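Long-range contacts in amidase, hydantoinase/carbamoylase family (PDB 5TP4), which probably hydrolyses N-carbamoyl-L-amino acids as a zinc-dependent amidase of the peptidase M20 family: residues B[101-106]-B[199-204]; B[132-137]-B[365-370]; B[210-215]-B[378-383]. All coordinates share one frame; numbering follows the deposited sequence. Where two conformers were deposited one is given.

Contact 1 (B[101-106]-B[199-204]); sequences RFDGVY and IEQGPV. With EDO (1,2-ethanediol), chain V.
Phe102 touches Ile199 through its CB, 3.9 Å from Ile199 CG2. Its ring runs on away from 199-204 to an ethanediol, probably from the crystallisation liquor, whose O1 accepts a bond from Arg101 NE. A water joins the backbones, donating to Phe102 O (2.9 Å) and accepting from Ile199 N (3.0 Å). Asp103 carries the polar part. Its OD1 is unusually close to the Ile199 methyl CD1, at 3.0 Å. OD1 also takes a weak, bent bond from Gln201 NE2 (3.1 Å, 132°), with the carboxylate and amide planes 74° apart. A second water lies 2.8 Å from Asp103 OD2, probably donating, and weakly accepts from Gln201 NE2. Asp103 is predicted to bind both zinc ions, consistent with the bridging aspartate of dinuclear M20 enzymes. Gln201 would then be a weakly bonded second-shell neighbour. Gly104 is the N-cap of helix 105-121. In Tyr106, CG is anti to the backbone N (chi1 166°), and the ring comes obliquely to Ile199 N. Its hydroxyl is bonded to Val401 O and Thr405 OG1 of helix 398-416. Ile382 of strand 377-382 packs on both Tyr106 and Ile199, while helix 17-28 covers Val105.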
ATOM      1  N   ARG B 101      24.118 -11.915  15.088  1.00 12.99           N
ATOM      2  CA  ARG B 101      25.347 -12.550  15.542  0.50 10.54           C
ATOM      3  C   ARG B 101      25.252 -14.066  15.610  1.00  9.78           C
ATOM      4  O   ARG B 101      26.252 -14.713  15.936  1.00 12.79           O
ATOM      5  CB  ARG B 101      25.732 -11.974  16.911  0.50 14.82           C
ATOM      6  CG  ARG B 101      26.085 -10.488  16.840  0.50 15.77           C
ATOM      7  CD  ARG B 101      26.563  -9.926  18.185  0.50 16.64           C
ATOM      8  NE  ARG B 101      25.701 -10.369  19.278  0.50 18.52           N
ATOM      9  CZ  ARG B 101      24.545  -9.802  19.599  0.50 21.06           C
ATOM     10  NH1 ARG B 101      24.099  -8.756  18.912  0.50 29.76           N
ATOM     11  NH2 ARG B 101      23.832 -10.276  20.611  0.50 14.56           N
ATOM     12  N   PHE B 102      24.077 -14.653  15.322  1.00  9.47           N
ATOM     13  CA  PHE B 102      23.936 -16.104  15.380  1.00 11.69           C
ATOM     14  C   PHE B 102      23.489 -16.743  14.075  1.00 13.00           C
ATOM     15  O   PHE B 102      23.798 -17.908  13.857  1.00 13.25           O
ATOM     16  CB  PHE B 102      22.946 -16.499  16.486  1.00 10.26           C
ATOM     17  CG  PHE B 102      23.391 -16.060  17.845  1.00 12.28           C
ATOM     18  CD1 PHE B 102      23.128 -14.777  18.288  1.00 15.79           C
ATOM     19  CD2 PHE B 102      24.129 -16.909  18.640  1.00 18.89           C
ATOM     20  CE1 PHE B 102      23.568 -14.362  19.523  1.00 18.51           C
ATOM     21  CE2 PHE B 102      24.557 -16.507  19.877  1.00 20.04           C
ATOM     22  CZ  PHE B 102      24.284 -15.231  20.320  1.00 18.69           C
ATOM     23  N   ASP B 103      22.760 -16.019  13.220  1.00 12.88           N
ATOM     24  CA  ASP B 103      22.291 -16.569  11.946  1.00  9.61           C
ATOM     25  C   ASP B 103      23.465 -17.086  11.131  1.00  9.74           C
ATOM     26  O   ASP B 103      24.375 -16.316  10.789  1.00 13.09           O
ATOM     27  CB  ASP B 103      21.586 -15.486  11.128  1.00 17.82           C
ATOM     28  CG  ASP B 103      20.173 -15.235  11.551  1.00 39.16           C
ATOM     29  OD1 ASP B 103      19.498 -16.176  12.009  1.00 43.49           O
ATOM     30  OD2 ASP B 103      19.719 -14.083  11.375  1.00 44.51           O
ATOM     31  N   GLY B 104      23.412 -18.360  10.754  1.00 11.94           N
ATOM     32  CA  GLY B 104      24.464 -18.970   9.931  1.00  9.49           C
ATOM     33  C   GLY B 104      25.729 -19.309  10.672  1.00 10.31           C
ATOM     34  O   GLY B 104      26.209 -20.446  10.620  1.00 12.66           O
ATOM     35  N   VAL B 105      26.293 -18.335  11.377  1.00  8.65           N
ATOM     36  CA  VAL B 105      27.573 -18.542  12.028  1.00  8.51           C
ATOM     37  C   VAL B 105      27.464 -19.583  13.129  1.00  9.34           C
ATOM     38  O   VAL B 105      28.416 -20.338  13.358  1.00 10.46           O
ATOM     39  CB  VAL B 105      28.111 -17.203  12.560  1.00 10.78           C
ATOM     40  CG1 VAL B 105      27.096 -16.579  13.521  1.00 10.46           C
ATOM     41  CG2 VAL B 105      29.493 -17.385  13.221  1.00 11.45           C
ATOM     42  N   TYR B 106      26.322 -19.634  13.842  1.00  9.13           N
ATOM     43  CA  TYR B 106      26.180 -20.619  14.915  1.00  7.48           C
ATOM     44  C   TYR B 106      26.459 -22.035  14.408  1.00  8.40           C
ATOM     45  O   TYR B 106      27.210 -22.783  15.036  1.00  8.49           O
ATOM     46  CB  TYR B 106      24.781 -20.544  15.534  1.00  9.04           C
ATOM     47  CG  TYR B 106      24.471 -21.745  16.412  1.00  9.06           C
ATOM     48  CD1 TYR B 106      25.333 -22.127  17.434  1.00 12.43           C
ATOM     49  CD2 TYR B 106      23.321 -22.494  16.206  1.00 10.76           C
ATOM     50  CE1 TYR B 106      25.052 -23.251  18.227  1.00 12.43           C
ATOM     51  CE2 TYR B 106      23.030 -23.574  16.993  1.00 10.10           C
ATOM     52  CZ  TYR B 106      23.901 -23.958  17.993  1.00 15.96           C
ATOM     53  OH  TYR B 106      23.576 -25.053  18.764  1.00 17.98           O
ATOM     54  N   ILE B 199      19.673 -21.235  14.638  1.00 11.81           N
ATOM     55  CA  ILE B 199      18.613 -20.653  15.458  1.00 12.49           C
ATOM     56  C   ILE B 199      17.284 -20.788  14.716  1.00 12.71           C
ATOM     57  O   ILE B 199      17.228 -20.813  13.484  1.00 11.06           O
ATOM     58  CB  ILE B 199      18.907 -19.186  15.829  1.00 12.37           C
ATOM     59  CG1 ILE B 199      19.100 -18.290  14.586  1.00 12.67           C
ATOM     60  CG2 ILE B 199      20.113 -19.098  16.766  1.00 14.01           C
ATOM     61  CD1 ILE B 199      18.990 -16.803  14.897  1.00 18.20           C
ATOM     62  N   GLU B 200      16.199 -20.909  15.478  1.00 11.10           N
ATOM     63  CA  GLU B 200      14.875 -21.135  14.882  1.00  9.97           C
ATOM     64  C   GLU B 200      14.464 -20.049  13.888  1.00 12.85           C
ATOM     65  O   GLU B 200      13.772 -20.339  12.902  1.00 14.35           O
ATOM     66  CB  GLU B 200      13.819 -21.210  15.979  1.00  8.21           C
ATOM     67  CG  GLU B 200      12.425 -21.410  15.401  1.00 10.38           C
ATOM     68  CD  GLU B 200      11.348 -21.295  16.440  1.00 13.05           C
ATOM     69  OE1 GLU B 200      10.180 -21.024  16.072  1.00 12.90           O
ATOM     70  OE2 GLU B 200      11.684 -21.469  17.627  1.00 13.59           O
ATOM     71  N   GLN B 201      14.815 -18.797  14.157  1.00 12.82           N
ATOM     72  CA  GLN B 201      14.282 -17.618  13.450  1.00 14.15           C
ATOM     73  C   GLN B 201      12.764 -17.495  13.564  1.00 13.38           C
ATOM     74  O   GLN B 201      12.108 -16.872  12.720  1.00 14.01           O
ATOM     75  CB  GLN B 201      14.700 -17.587  11.980  1.00 12.18           C
ATOM     76  CG  GLN B 201      16.210 -17.810  11.770  1.00 13.11           C
ATOM     77  CD  GLN B 201      16.565 -17.786  10.298  1.00 14.40           C
ATOM     78  OE1 GLN B 201      16.116 -18.636   9.539  1.00 14.72           O
ATOM     79  NE2 GLN B 201      17.365 -16.800   9.889  1.00 17.50           N
ATOM     80  N   GLY B 202      12.204 -18.058  14.617  1.00 13.19           N
ATOM     81  CA  GLY B 202      10.784 -17.989  14.892  1.00 13.62           C
ATOM     82  C   GLY B 202      10.597 -18.067  16.396  1.00 11.49           C
ATOM     83  O   GLY B 202      11.556 -18.229  17.151  1.00 15.70           O
ATOM     84  N   PRO B 203       9.355 -17.956  16.863  1.00 13.52           N
ATOM     85  CA  PRO B 203       9.084 -17.815  18.305  1.00 10.56           C
ATOM     86  C   PRO B 203       8.722 -19.096  19.041  1.00 16.90           C
ATOM     87  O   PRO B 203       8.531 -19.034  20.265  1.00 19.12           O
ATOM     88  CB  PRO B 203       7.885 -16.855  18.293  1.00 11.01           C
ATOM     89  CG  PRO B 203       7.106 -17.343  17.045  1.00 12.81           C
ATOM     90  CD  PRO B 203       8.129 -17.830  16.046  1.00 15.56           C
ATOM     91  N   VAL B 204       8.617 -20.236  18.347  1.00 14.23           N
ATOM     92  CA  VAL B 204       7.966 -21.410  18.937  1.00 12.80           C
ATOM     93  C   VAL B 204       8.788 -21.992  20.081  1.00 15.63           C
ATOM     94  O   VAL B 204       8.266 -22.258  21.170  1.00 15.18           O
ATOM     95  CB  VAL B 204       7.707 -22.483  17.865  1.00 11.66           C
ATOM     96  CG1 VAL B 204       7.184 -23.745  18.545  1.00 14.92           C
ATOM     97  CG2 VAL B 204       6.748 -21.956  16.822  1.00 12.24           C
TER
HETATM   98  C1  EDO V 507      27.579 -13.854  20.191  1.00 33.31           C
HETATM   99  O1  EDO V 507      27.166 -12.591  20.729  1.00 37.11           O
HETATM  100  C2  EDO V 507      27.725 -14.877  21.317  1.00 35.91           C
HETATM  101  O2  EDO V 507      28.950 -14.652  22.025  1.00 32.87           O
HETATM  102  O   HOH W   1      21.966 -20.005  13.217  1.00  9.61           O
HETATM  103  O   HOH W   2      17.074 -14.403  12.171  1.00 35.53           O

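Contact 2 (B[132-137]-B[365-370]); sequences VSWTNE and GHDAIL
At the dinuclear zinc site, Glu137 and Trp134 pack against Asp367, which lies on helix 367-372. Glu137 is a zinc ligand in a structure of this protein. In this chain the nearest atom of its side chain is about 4 Å from a zinc ion. Glu137 CG, anti to its own backbone N (chi1 180°), sits 3.1 Å from Asp367 OD2. A bend at chi2 (-81°) then turns the carboxylate aside, leaving Glu137 OE2 5.0 Å from Asp367 OD2. The two carboxylates are 76° apart in plane. Trp134 comes in obliquely, its CD1 3.2 Å from Asp367 CG, and NE1 is bonded to Tyr194 OH. Trp134 follows strand 129-133 of the central sheet, so the contact joins the end of that strand to the helix leading into strand 377-382. Two waters bridge the segments. One donates to Thr135 O and to Asp367 OD1, the latter at 2.6 Å; Ser149 OG is also bonded to that oxygen. The other donates to Glu137 OE2 (3.0 Å) and lies at the edge of the His366 ring, 2.7 Å from ND1. His366 in turn meets the ring of His198, a ligand of the bound zinc.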
ATOM      1  N   VAL B 132      31.463 -27.169   6.723  1.00  9.96           N
ATOM      2  CA  VAL B 132      31.370 -26.337   5.529  1.00  8.53           C
ATOM      3  C   VAL B 132      30.666 -25.016   5.837  1.00  7.54           C
ATOM      4  O   VAL B 132      29.698 -24.959   6.614  1.00  9.15           O
ATOM      5  CB  VAL B 132      30.678 -27.097   4.363  1.00 10.91           C
ATOM      6  CG1 VAL B 132      29.282 -27.594   4.758  1.00 10.44           C
ATOM      7  CG2 VAL B 132      30.627 -26.255   3.101  1.00 10.02           C
ATOM      8  N   SER B 133      31.208 -23.937   5.278  1.00  8.91           N
ATOM      9  CA  SER B 133      30.504 -22.672   5.190  1.00  7.89           C
ATOM     10  C   SER B 133      30.221 -22.440   3.704  1.00  9.33           C
ATOM     11  O   SER B 133      31.155 -22.278   2.914  1.00 12.04           O
ATOM     12  CB  SER B 133      31.348 -21.545   5.805  1.00  9.53           C
ATOM     13  OG  SER B 133      30.771 -20.276   5.536  1.00  9.18           O
ATOM     14  N   TRP B 134      28.940 -22.417   3.329  1.00  7.52           N
ATOM     15  CA  TRP B 134      28.567 -22.319   1.917  1.00 10.38           C
ATOM     16  C   TRP B 134      28.612 -20.873   1.449  1.00 11.35           C
ATOM     17  O   TRP B 134      28.199 -19.958   2.173  1.00 14.58           O
ATOM     18  CB  TRP B 134      27.158 -22.863   1.692  1.00 11.77           C
ATOM     19  CG  TRP B 134      26.924 -24.270   2.183  1.00  9.30           C
ATOM     20  CD1 TRP B 134      26.293 -24.667   3.354  1.00  8.74           C
ATOM     21  CD2 TRP B 134      27.305 -25.467   1.504  1.00 11.66           C
ATOM     22  NE1 TRP B 134      26.270 -26.052   3.414  1.00 10.12           N
ATOM     23  CE2 TRP B 134      26.897 -26.557   2.305  1.00  8.43           C
ATOM     24  CE3 TRP B 134      27.988 -25.719   0.305  1.00 10.16           C
ATOM     25  CZ2 TRP B 134      27.116 -27.890   1.926  1.00  9.89           C
ATOM     26  CZ3 TRP B 134      28.212 -27.035  -0.074  1.00 10.52           C
ATOM     27  CH2 TRP B 134      27.782 -28.107   0.740  1.00 11.86           C
ATOM     28  N   THR B 135      29.085 -20.672   0.216  1.00 11.30           N
ATOM     29  CA  THR B 135      29.140 -19.328  -0.357  1.00 12.01           C
ATOM     30  C   THR B 135      27.754 -18.725  -0.542  1.00 11.24           C
ATOM     31  O   THR B 135      26.831 -19.388  -1.025  1.00 11.36           O
ATOM     32  CB  THR B 135      29.846 -19.380  -1.717  1.00 11.96           C
ATOM     33  OG1 THR B 135      31.198 -19.800  -1.526  1.00 12.72           O
ATOM     34  CG2 THR B 135      29.808 -18.020  -2.412  1.00 13.48           C
ATOM     35  N   ASN B 136      27.629 -17.431  -0.196  1.00 11.47           N
ATOM     36  CA  ASN B 136      26.452 -16.616  -0.545  1.00 11.89           C
ATOM     37  C   ASN B 136      25.137 -17.322  -0.210  1.00 13.36           C
ATOM     38  O   ASN B 136      24.218 -17.403  -1.035  1.00 11.46           O
ATOM     39  CB  ASN B 136      26.475 -16.235  -2.026  1.00 12.34           C
ATOM     40  CG  ASN B 136      25.531 -15.078  -2.362  1.00 17.30           C
ATOM     41  OD1 ASN B 136      25.847 -13.922  -2.098  1.00 16.90           O
ATOM     42  ND2 ASN B 136      24.397 -15.383  -2.991  1.00 17.09           N
ATOM     43  N   GLU B 137      25.027 -17.809   1.027  1.00 15.13           N
ATOM     44  CA  GLU B 137      23.743 -18.363   1.447  1.00 11.86           C
ATOM     45  C   GLU B 137      22.653 -17.294   1.463  1.00 12.32           C
ATOM     46  O   GLU B 137      21.489 -17.586   1.170  1.00 11.35           O
ATOM     47  CB  GLU B 137      23.878 -19.016   2.834  1.00  8.82           C
ATOM     48  CG  GLU B 137      22.566 -19.647   3.379  1.00 11.13           C
ATOM     49  CD  GLU B 137      21.608 -18.638   4.000  1.00 16.64           C
ATOM     50  OE1 GLU B 137      22.007 -17.484   4.235  1.00 13.91           O
ATOM     51  OE2 GLU B 137      20.441 -19.000   4.255  1.00 19.75           O
ATOM     52  N   GLY B 365      14.414 -20.526   4.516  1.00 14.43           N
ATOM     53  CA  GLY B 365      15.389 -21.281   3.749  1.00 17.73           C
ATOM     54  C   GLY B 365      16.708 -21.427   4.479  1.00 13.49           C
ATOM     55  O   GLY B 365      17.097 -20.593   5.297  1.00 14.45           O
ATOM     56  N   HIS B 366      17.385 -22.542   4.203  1.00  9.25           N
ATOM     57  CA  HIS B 366      18.716 -22.823   4.718  1.00 11.60           C
ATOM     58  C   HIS B 366      19.426 -23.637   3.665  1.00 13.66           C
ATOM     59  O   HIS B 366      18.788 -24.267   2.819  1.00 10.47           O
ATOM     60  CB  HIS B 366      18.696 -23.635   6.011  1.00 13.26           C
ATOM     61  CG  HIS B 366      17.938 -22.963   7.101  1.00 12.97           C
ATOM     62  ND1 HIS B 366      18.397 -21.816   7.718  1.00 15.18           N
ATOM     63  CD2 HIS B 366      16.718 -23.221   7.625  1.00 12.21           C
ATOM     64  CE1 HIS B 366      17.501 -21.416   8.606  1.00 12.56           C
ATOM     65  NE2 HIS B 366      16.473 -22.244   8.565  1.00 12.02           N
ATOM     66  N   ASP B 367      20.752 -23.660   3.754  1.00 10.06           N
ATOM     67  CA  ASP B 367      21.493 -24.570   2.883  1.00 10.58           C
ATOM     68  C   ASP B 367      21.018 -26.010   3.038  1.00  9.95           C
ATOM     69  O   ASP B 367      21.036 -26.767   2.057  1.00  9.22           O
ATOM     70  CB  ASP B 367      22.974 -24.461   3.197  1.00  9.42           C
ATOM     71  CG  ASP B 367      23.550 -23.102   2.800  1.00 10.30           C
ATOM     72  OD1 ASP B 367      23.506 -22.744   1.586  1.00 12.33           O
ATOM     73  OD2 ASP B 367      24.050 -22.369   3.708  1.00 11.53           O
ATOM     74  N   ALA B 368      20.605 -26.407   4.250  1.00 11.12           N
ATOM     75  CA  ALA B 368      20.060 -27.752   4.453  1.00  9.30           C
ATOM     76  C   ALA B 368      18.918 -28.082   3.498  1.00  8.74           C
ATOM     77  O   ALA B 368      18.756 -29.247   3.124  1.00  9.74           O
ATOM     78  CB  ALA B 368      19.570 -27.925   5.889  1.00  7.82           C
ATOM     79  N   ILE B 369      18.108 -27.087   3.114  1.00  9.08           N
ATOM     80  CA  ILE B 369      17.000 -27.336   2.182  1.00  9.22           C
ATOM     81  C   ILE B 369      17.519 -27.897   0.860  1.00 12.80           C
ATOM     82  O   ILE B 369      16.969 -28.870   0.293  1.00 11.10           O
ATOM     83  CB  ILE B 369      16.200 -26.041   1.952  1.00  9.00           C
ATOM     84  CG1 ILE B 369      15.535 -25.598   3.244  1.00 13.92           C
ATOM     85  CG2 ILE B 369      15.163 -26.280   0.830  1.00 12.10           C
ATOM     86  CD1 ILE B 369      14.544 -26.601   3.808  1.00 15.58           C
ATOM     87  N   LEU B 370      18.571 -27.266   0.326  1.00  9.35           N
ATOM     88  CA  LEU B 370      19.168 -27.728  -0.923  1.00 10.13           C
ATOM     89  C   LEU B 370      19.830 -29.085  -0.739  1.00 10.78           C
ATOM     90  O   LEU B 370      19.704 -29.961  -1.603  1.00 12.71           O
ATOM     91  CB  LEU B 370      20.199 -26.715  -1.426  1.00 10.69           C
ATOM     92  CG  LEU B 370      19.736 -25.440  -2.147  1.00 12.96           C
ATOM     93  CD1 LEU B 370      19.231 -25.739  -3.537  1.00 14.11           C
ATOM     94  CD2 LEU B 370      18.679 -24.630  -1.324  1.00 14.14           C
TER
HETATM   95  O   HOH W   3      24.901 -21.321  -0.151  1.00 12.72           O
HETATM   96  O   HOH W   4      20.640 -20.562   6.830  1.00 13.31           O

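Contact 3 (B[210-215]-B[378-383]); sequences TTIGIV and AMVFIP
Gly213 and Phe381 form an antiparallel hydrogen-bonded pair that joins strand 212-229 to strand 377-382. The short segments run at 150° to each other. Gly213 N donates to Phe381 O at 2.8 Å. Phe381 N returns a bond to Gly213 O at 3.0 Å. Gly213 has no side chain to meet Phe381 CB, and this permits a close approach of the strands, 4.4 Å between Gly213 CA and Phe381 CA. Ile214 and Val380 follow as a non-hydrogen-bonded pair. Val215 N reaches Met379 O only weakly, at 3.5 Å. A water also links Val215 O and Met379 N.

The aromatic contact is a CH-pi interaction. Val215 CG2 stands over one face of the Phe381 ring, 3.6 Å from its centroid and 16° off the normal. In Val215 CG1 is anti to the backbone N (chi1 -171°), which leaves CG2 beside that N and directed at the ring. The same methyl is 3.7 Å from Met379 CB.

Other apolar contacts are lighter. Ile212 CG2 meets Val380 CG1 at 4.2 Å. Ile214 points to the Val380 side of the sheet and packs on Val343 and Ala347 of helix 340-353. Strand 357-362 pairs with the other edge of 212-215, bonding to Ile212 and Ile214 through the backbone, and its Ile360 and Ser362 touch Phe381.

At the end of the ladder Pro383 CD comes 3.2 Å from Thr211 O, a buried oxygen with no polar partner in the model. The polar grip is therefore concentrated in the two bonds between Gly213 and Phe381. The Val215 methyl over the ring adds apolar contact beside them, and Thr211 O is buried next to a proline that offers no N-H.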
ATOM      1  N   THR B 210      11.225 -24.826  24.851  1.00 18.71           N
ATOM      2  CA  THR B 210      11.797 -26.006  24.233  1.00 17.09           C
ATOM      3  C   THR B 210      13.230 -25.705  23.839  1.00 15.09           C
ATOM      4  O   THR B 210      13.480 -24.734  23.124  1.00 20.15           O
ATOM      5  CB  THR B 210      11.017 -26.410  22.983  1.00 16.85           C
ATOM      6  OG1 THR B 210       9.623 -26.472  23.289  1.00 18.19           O
ATOM      7  CG2 THR B 210      11.486 -27.745  22.512  1.00 13.13           C
ATOM      8  N   THR B 211      14.158 -26.537  24.300  1.00 11.30           N
ATOM      9  CA  THR B 211      15.568 -26.333  23.993  1.00 15.15           C
ATOM     10  C   THR B 211      15.927 -26.778  22.579  1.00 16.67           C
ATOM     11  O   THR B 211      16.697 -26.096  21.893  1.00 10.36           O
ATOM     12  CB  THR B 211      16.431 -27.071  25.009  1.00 16.98           C
ATOM     13  OG1 THR B 211      16.146 -26.538  26.306  1.00 14.16           O
ATOM     14  CG2 THR B 211      17.923 -26.865  24.703  1.00 16.45           C
ATOM     15  N   ILE B 212      15.388 -27.905  22.128  1.00 11.08           N
ATOM     16  CA  ILE B 212      15.802 -28.545  20.876  1.00 10.74           C
ATOM     17  C   ILE B 212      14.625 -28.611  19.909  1.00 10.69           C
ATOM     18  O   ILE B 212      13.622 -29.274  20.188  1.00 12.77           O
ATOM     19  CB  ILE B 212      16.358 -29.956  21.109  1.00 11.33           C
ATOM     20  CG1 ILE B 212      17.523 -29.919  22.124  1.00 11.43           C
ATOM     21  CG2 ILE B 212      16.804 -30.592  19.729  1.00  9.95           C
ATOM     22  CD1 ILE B 212      18.754 -29.081  21.630  1.00  9.98           C
ATOM     23  N   GLY B 213      14.764 -27.950  18.757  1.00 10.86           N
ATOM     24  CA  GLY B 213      13.809 -28.160  17.687  1.00 12.45           C
ATOM     25  C   GLY B 213      14.304 -29.287  16.799  1.00 12.05           C
ATOM     26  O   GLY B 213      15.383 -29.189  16.209  1.00 10.56           O
ATOM     27  N   ILE B 214      13.551 -30.379  16.742  1.00  7.16           N
ATOM     28  CA  ILE B 214      13.845 -31.525  15.868  1.00  7.36           C
ATOM     29  C   ILE B 214      13.249 -31.171  14.509  1.00  9.06           C
ATOM     30  O   ILE B 214      12.046 -31.306  14.297  1.00 10.41           O
ATOM     31  CB  ILE B 214      13.261 -32.824  16.425  1.00  9.74           C
ATOM     32  CG1 ILE B 214      13.844 -33.148  17.797  1.00 11.98           C
ATOM     33  CG2 ILE B 214      13.554 -34.004  15.463  1.00 10.92           C
ATOM     34  CD1 ILE B 214      12.934 -34.045  18.634  1.00 15.33           C
ATOM     35  N   VAL B 215      14.074 -30.695  13.574  1.00  8.51           N
ATOM     36  CA  VAL B 215      13.516 -30.069  12.374  1.00  6.68           C
ATOM     37  C   VAL B 215      13.099 -31.151  11.392  1.00 11.33           C
ATOM     38  O   VAL B 215      13.886 -32.047  11.069  1.00 11.94           O
ATOM     39  CB  VAL B 215      14.516 -29.085  11.737  1.00  6.99           C
ATOM     40  CG1 VAL B 215      13.822 -28.323  10.657  1.00  9.82           C
ATOM     41  CG2 VAL B 215      15.059 -28.097  12.773  1.00  6.60           C
ATOM     42  N   ALA B 378      19.542 -33.552   8.212  1.00  9.70           N
ATOM     43  CA  ALA B 378      18.728 -33.209   9.374  1.00  8.74           C
ATOM     44  C   ALA B 378      19.204 -31.868   9.888  1.00  8.08           C
ATOM     45  O   ALA B 378      20.314 -31.411   9.573  1.00  9.40           O
ATOM     46  CB  ALA B 378      18.809 -34.249  10.511  1.00  8.78           C
ATOM     47  N   MET B 379      18.350 -31.224  10.686  1.00  8.39           N
ATOM     48  CA  MET B 379      18.751 -29.967  11.316  1.00  7.81           C
ATOM     49  C   MET B 379      18.452 -29.981  12.808  1.00  8.18           C
ATOM     50  O   MET B 379      17.526 -30.660  13.284  1.00 11.07           O
ATOM     51  CB  MET B 379      18.044 -28.750  10.706  1.00 10.39           C
ATOM     52  CG  MET B 379      18.507 -28.375   9.281  1.00 10.70           C
ATOM     53  SD  MET B 379      17.685 -26.831   8.742  1.00 10.76           S
ATOM     54  CE  MET B 379      18.549 -25.632   9.737  1.00 10.64           C
ATOM     55  N   VAL B 380      19.243 -29.188  13.543  1.00  9.09           N
ATOM     56  CA  VAL B 380      19.008 -28.925  14.960  1.00  9.44           C
ATOM     57  C   VAL B 380      18.651 -27.459  15.084  1.00  7.67           C
ATOM     58  O   VAL B 380      19.498 -26.601  14.807  1.00  8.93           O
ATOM     59  CB  VAL B 380      20.241 -29.222  15.834  1.00  7.73           C
ATOM     60  CG1 VAL B 380      19.850 -29.100  17.336  1.00  8.17           C
ATOM     61  CG2 VAL B 380      20.838 -30.619  15.544  1.00 10.56           C
ATOM     62  N   PHE B 381      17.422 -27.156  15.537  1.00  9.29           N
ATOM     63  CA  PHE B 381      17.081 -25.778  15.893  1.00  8.95           C
ATOM     64  C   PHE B 381      17.285 -25.534  17.387  1.00 11.69           C
ATOM     65  O   PHE B 381      17.025 -26.417  18.215  1.00 10.61           O
ATOM     66  CB  PHE B 381      15.614 -25.444  15.614  1.00  9.03           C
ATOM     67  CG  PHE B 381      15.302 -24.974  14.213  1.00  9.02           C
ATOM     68  CD1 PHE B 381      16.274 -24.744  13.274  1.00 13.03           C
ATOM     69  CD2 PHE B 381      13.976 -24.782  13.872  1.00  9.69           C
ATOM     70  CE1 PHE B 381      15.935 -24.305  11.986  1.00 14.65           C
ATOM     71  CE2 PHE B 381      13.611 -24.352  12.592  1.00 11.36           C
ATOM     72  CZ  PHE B 381      14.588 -24.111  11.656  1.00  9.76           C
ATOM     73  N   ILE B 382      17.703 -24.314  17.720  1.00 10.02           N
ATOM     74  CA  ILE B 382      17.699 -23.808  19.096  1.00 11.38           C
ATOM     75  C   ILE B 382      16.803 -22.576  19.159  1.00 12.30           C
ATOM     76  O   ILE B 382      16.569 -21.896  18.146  1.00 10.51           O
ATOM     77  CB  ILE B 382      19.129 -23.498  19.609  1.00 10.16           C
ATOM     78  CG1 ILE B 382      19.835 -22.400  18.787  1.00  8.86           C
ATOM     79  CG2 ILE B 382      19.960 -24.783  19.657  1.00 12.13           C
ATOM     80  CD1 ILE B 382      21.048 -21.806  19.494  1.00 11.43           C
ATOM     81  N   PRO B 383      16.277 -22.245  20.337  1.00 13.59           N
ATOM     82  CA  PRO B 383      15.425 -21.055  20.441  1.00 10.95           C
ATOM     83  C   PRO B 383      16.221 -19.774  20.261  1.00 15.45           C
ATOM     84  O   PRO B 383      17.438 -19.729  20.443  1.00 15.09           O
ATOM     85  CB  PRO B 383      14.836 -21.140  21.857  1.00 11.60           C
ATOM     86  CG  PRO B 383      15.665 -22.079  22.573  1.00 15.81           C
ATOM     87  CD  PRO B 383      16.400 -22.951  21.625  1.00 11.90           C
TER
HETATM   88  O   HOH W   5      16.260 -32.758  12.147  1.00 11.80           O

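Contacts 1 and 2 lie at the zinc site; contact 3 lies in the sheet next to it. Contacts 1 and 3, with centres about 10 Å apart, are joined by a probable hydrogen bond, Glu200 N to Ile382 O, 2.9 Å. Contacts 1 and 2, centres about 14 Å apart, touch where Gln201 OE1 lies 3.2 Å from His366 CE1. Contact 1 supplies Asp103, a predicted zinc ligand; contact 2 supplies Glu137, a ligand seen in this protein but not bound in this chain. Contact 3 is about 17 Å from contact 2 between centres. Met379 CG packs on Ala368 CB at 3.6 Å, and the nearest side-chain atom of Met379 is about 8 Å from a zinc ion.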